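Local coordinates for auracyanin-B-2 (Chloroflexus aurantiacus, PDB 1QHQ), which transfers electrons through a blue copper centre, probably as a soluble electron acceptor for the membrane-bound alternative complex III, at residues A39-R44 with F110-P115. Residues are numbered along the deposited sequence; the frame is centred on the assembly and turned at random.
Sequences ANTVVR and FRTPAP
Thr41 and Thr112 grip each other twice. The amide N of Thr112 donates to Thr41 O at 2.8 Å, and in return Thr41 N donates to the hydroxyl OG1 of Thr112 at 3.0 Å, a nearly straight bond (165° at the hydrogen). Thr112 OG1 sits between its own backbone N and carbonyl carbon (chi1 55°), close enough to take that amide, and it is also hydrogen-bonded to Pro38 O. An alanine here would remove OG1 and CG2, which would probably leave the Thr41 amide and Pro38 O without this shared partner and also cost the methyl contact with Val43.

Further along, Val43 and Phe110 form an antiparallel hydrogen-bonded pair, Val43 N to Phe110 O at 2.8 Å and Phe110 N to Val43 O at 3.0 Å. Beyond Thr112 the hold slackens: Asn40 N makes only weak bonds to the carbonyls of Thr112 and Pro113. In the conformer described here, Arg111 runs side by side with Asn40, its CD in close contact with Asn40 OD1 at 3.1 Å. A bend at chi3 (-59°) swings NE off the extended line of the chain; NH1 makes a weak bond to Asn40 O, which lies at the guanidinium edge, while Val42 CG2 lies over one face, 3.5 Å from NH2. That NH2 also forms a salt bridge with Glu13.

In one of the two conformers of Val43, its CG2 meets Thr112 CG2 at 3.8 Å. At the far end Ala39 CB rests on Pro115 CD, and Ala39 and Pro113 both touch Val138 of strand 133-139. Here the chain passes between the sheets, from strand 34-38 into 42-49 and from 104-111 into 116-121, at one end of the two-sheet beta sandwich of the cupredoxin fold, away from the copper site.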
loop_
_atom_site.group_PDB
_atom_site.type_symbol
_atom_site.label_atom_id
_atom_site.label_comp_id
_atom_site.label_asym_id
_atom_site.label_seq_id
_atom_site.Cartn_x
_atom_site.Cartn_y
_atom_site.Cartn_z
ATOM N N ALA A 39 10.885 -5.426 -12.196
ATOM C CA ALA A 39 11.368 -4.081 -11.974
ATOM C C ALA A 39 11.011 -3.143 -13.136
ATOM O O ALA A 39 10.814 -3.598 -14.250
ATOM C CB ALA A 39 12.897 -4.072 -11.803
ATOM N N ASN A 40 10.925 -1.883 -12.808
ATOM C CA ASN A 40 10.776 -0.804 -13.790
ATOM C C ASN A 40 9.653 -1.064 -14.752
ATOM O O ASN A 40 9.714 -0.825 -15.973
ATOM C CB ASN A 40 12.124 -0.628 -14.549
ATOM C CG ASN A 40 12.101 0.628 -15.413
ATOM O OD1 ASN A 40 11.604 1.677 -14.990
ATOM N ND2 ASN A 40 12.616 0.537 -16.634
ATOM N N THR A 41 8.500 -1.505 -14.235
ATOM C CA THR A 41 7.330 -1.844 -14.978
ATOM C C THR A 41 6.101 -1.114 -14.416
ATOM O O THR A 41 6.031 -0.919 -13.195
ATOM C CB THR A 41 7.025 -3.383 -14.821
ATOM O OG1 THR A 41 8.189 -4.072 -15.362
ATOM C CG2 THR A 41 5.806 -3.747 -15.608
ATOM N N VAL A 42 5.233 -0.645 -15.280
ATOM C CA VAL A 42 4.001 0.026 -14.803
ATOM C C VAL A 42 2.983 -1.029 -14.405
ATOM O O VAL A 42 2.605 -1.907 -15.187
ATOM C CB VAL A 42 3.378 0.940 -15.861
ATOM C CG1 VAL A 42 2.145 1.669 -15.325
ATOM C CG2 VAL A 42 4.436 1.966 -16.320
ATOM N N VAL A 43 2.539 -0.915 -13.144
ATOM C CA VAL A 43 1.563 -1.893 -12.626
ATOM C C VAL A 43 0.380 -1.158 -12.027
ATOM O O VAL A 43 0.578 -0.122 -11.383
ATOM C CB VAL A 43 2.191 -2.764 -11.495
ATOM C CG1 VAL A 43 1.166 -3.639 -10.840
ATOM C CG2 VAL A 43 3.364 -3.557 -12.069
ATOM N N ARG A 44 -0.827 -1.634 -12.286
ATOM C CA ARG A 44 -1.984 -1.182 -11.526
ATOM C C ARG A 44 -2.302 -2.197 -10.430
ATOM O O ARG A 44 -2.584 -3.351 -10.683
ATOM C CB ARG A 44 -3.225 -0.948 -12.390
ATOM C CG ARG A 44 -4.318 -0.214 -11.490
ATOM C CD ARG A 44 -5.596 -0.088 -12.313
ATOM N NE ARG A 44 -6.242 -1.363 -12.521
ATOM C CZ ARG A 44 -6.673 -1.974 -13.564
ATOM N NH1 ARG A 44 -6.583 -1.366 -14.791
ATOM N NH2 ARG A 44 -7.195 -3.196 -13.531
ATOM N N PHE A 110 1.554 2.603 -10.671
ATOM C CA PHE A 110 2.896 3.043 -10.362
ATOM C C PHE A 110 3.930 2.277 -11.182
ATOM O O PHE A 110 3.694 1.140 -11.579
ATOM C CB PHE A 110 3.200 2.958 -8.867
ATOM C CG PHE A 110 3.229 1.553 -8.318
ATOM C CD1 PHE A 110 2.062 0.869 -8.054
ATOM C CD2 PHE A 110 4.440 0.914 -8.080
ATOM C CE1 PHE A 110 2.103 -0.420 -7.562
ATOM C CE2 PHE A 110 4.491 -0.386 -7.626
ATOM C CZ PHE A 110 3.299 -1.046 -7.300
ATOM N N ARG A 111 5.126 2.857 -11.249
ATOM C CA ARG A 111 6.267 2.139 -11.830
ATOM C C ARG A 111 7.011 1.432 -10.690
ATOM O O ARG A 111 7.375 2.040 -9.696
ATOM C CB ARG A 111 7.204 3.100 -12.570
ATOM C CG ARG A 111 8.351 2.348 -13.267
ATOM C CD ARG A 111 9.138 3.300 -14.164
ATOM N NE ARG A 111 8.276 3.903 -15.183
ATOM C CZ ARG A 111 8.010 3.335 -16.353
ATOM N NH1 ARG A 111 8.525 2.133 -16.619
ATOM N NH2 ARG A 111 7.211 3.897 -17.240
ATOM N N THR A 112 7.124 0.115 -10.834
ATOM C CA THR A 112 7.852 -0.616 -9.763
ATOM C C THR A 112 9.296 -0.123 -9.699
ATOM O O THR A 112 9.865 0.307 -10.710
ATOM C CB THR A 112 7.821 -2.111 -10.062
ATOM O OG1 THR A 112 8.358 -2.290 -11.393
ATOM C CG2 THR A 112 6.399 -2.677 -10.048
ATOM N N PRO A 113 9.898 -0.191 -8.528
ATOM C CA PRO A 113 11.264 0.206 -8.285
ATOM C C PRO A 113 12.279 -0.800 -8.805
ATOM O O PRO A 113 11.924 -1.699 -9.584
ATOM C CB PRO A 113 11.308 0.305 -6.744
ATOM C CG PRO A 113 10.405 -0.836 -6.341
ATOM C CD PRO A 113 9.228 -0.711 -7.299
ATOM N N ALA A 114 13.550 -0.609 -8.472
ATOM C CA ALA A 114 14.615 -1.545 -8.949
ATOM C C ALA A 114 14.466 -2.902 -8.310
ATOM O O ALA A 114 13.770 -3.020 -7.268
ATOM C CB ALA A 114 15.939 -0.915 -8.441
ATOM N N PRO A 115 15.115 -3.924 -8.786
ATOM C CA PRO A 115 15.046 -5.261 -8.216
ATOM C C PRO A 115 15.437 -5.171 -6.760
ATOM O O PRO A 115 16.318 -4.384 -6.369
ATOM C CB PRO A 115 16.109 -6.059 -9.007
ATOM C CG PRO A 115 16.028 -5.373 -10.372
ATOM C CD PRO A 115 15.997 -3.896 -9.991
#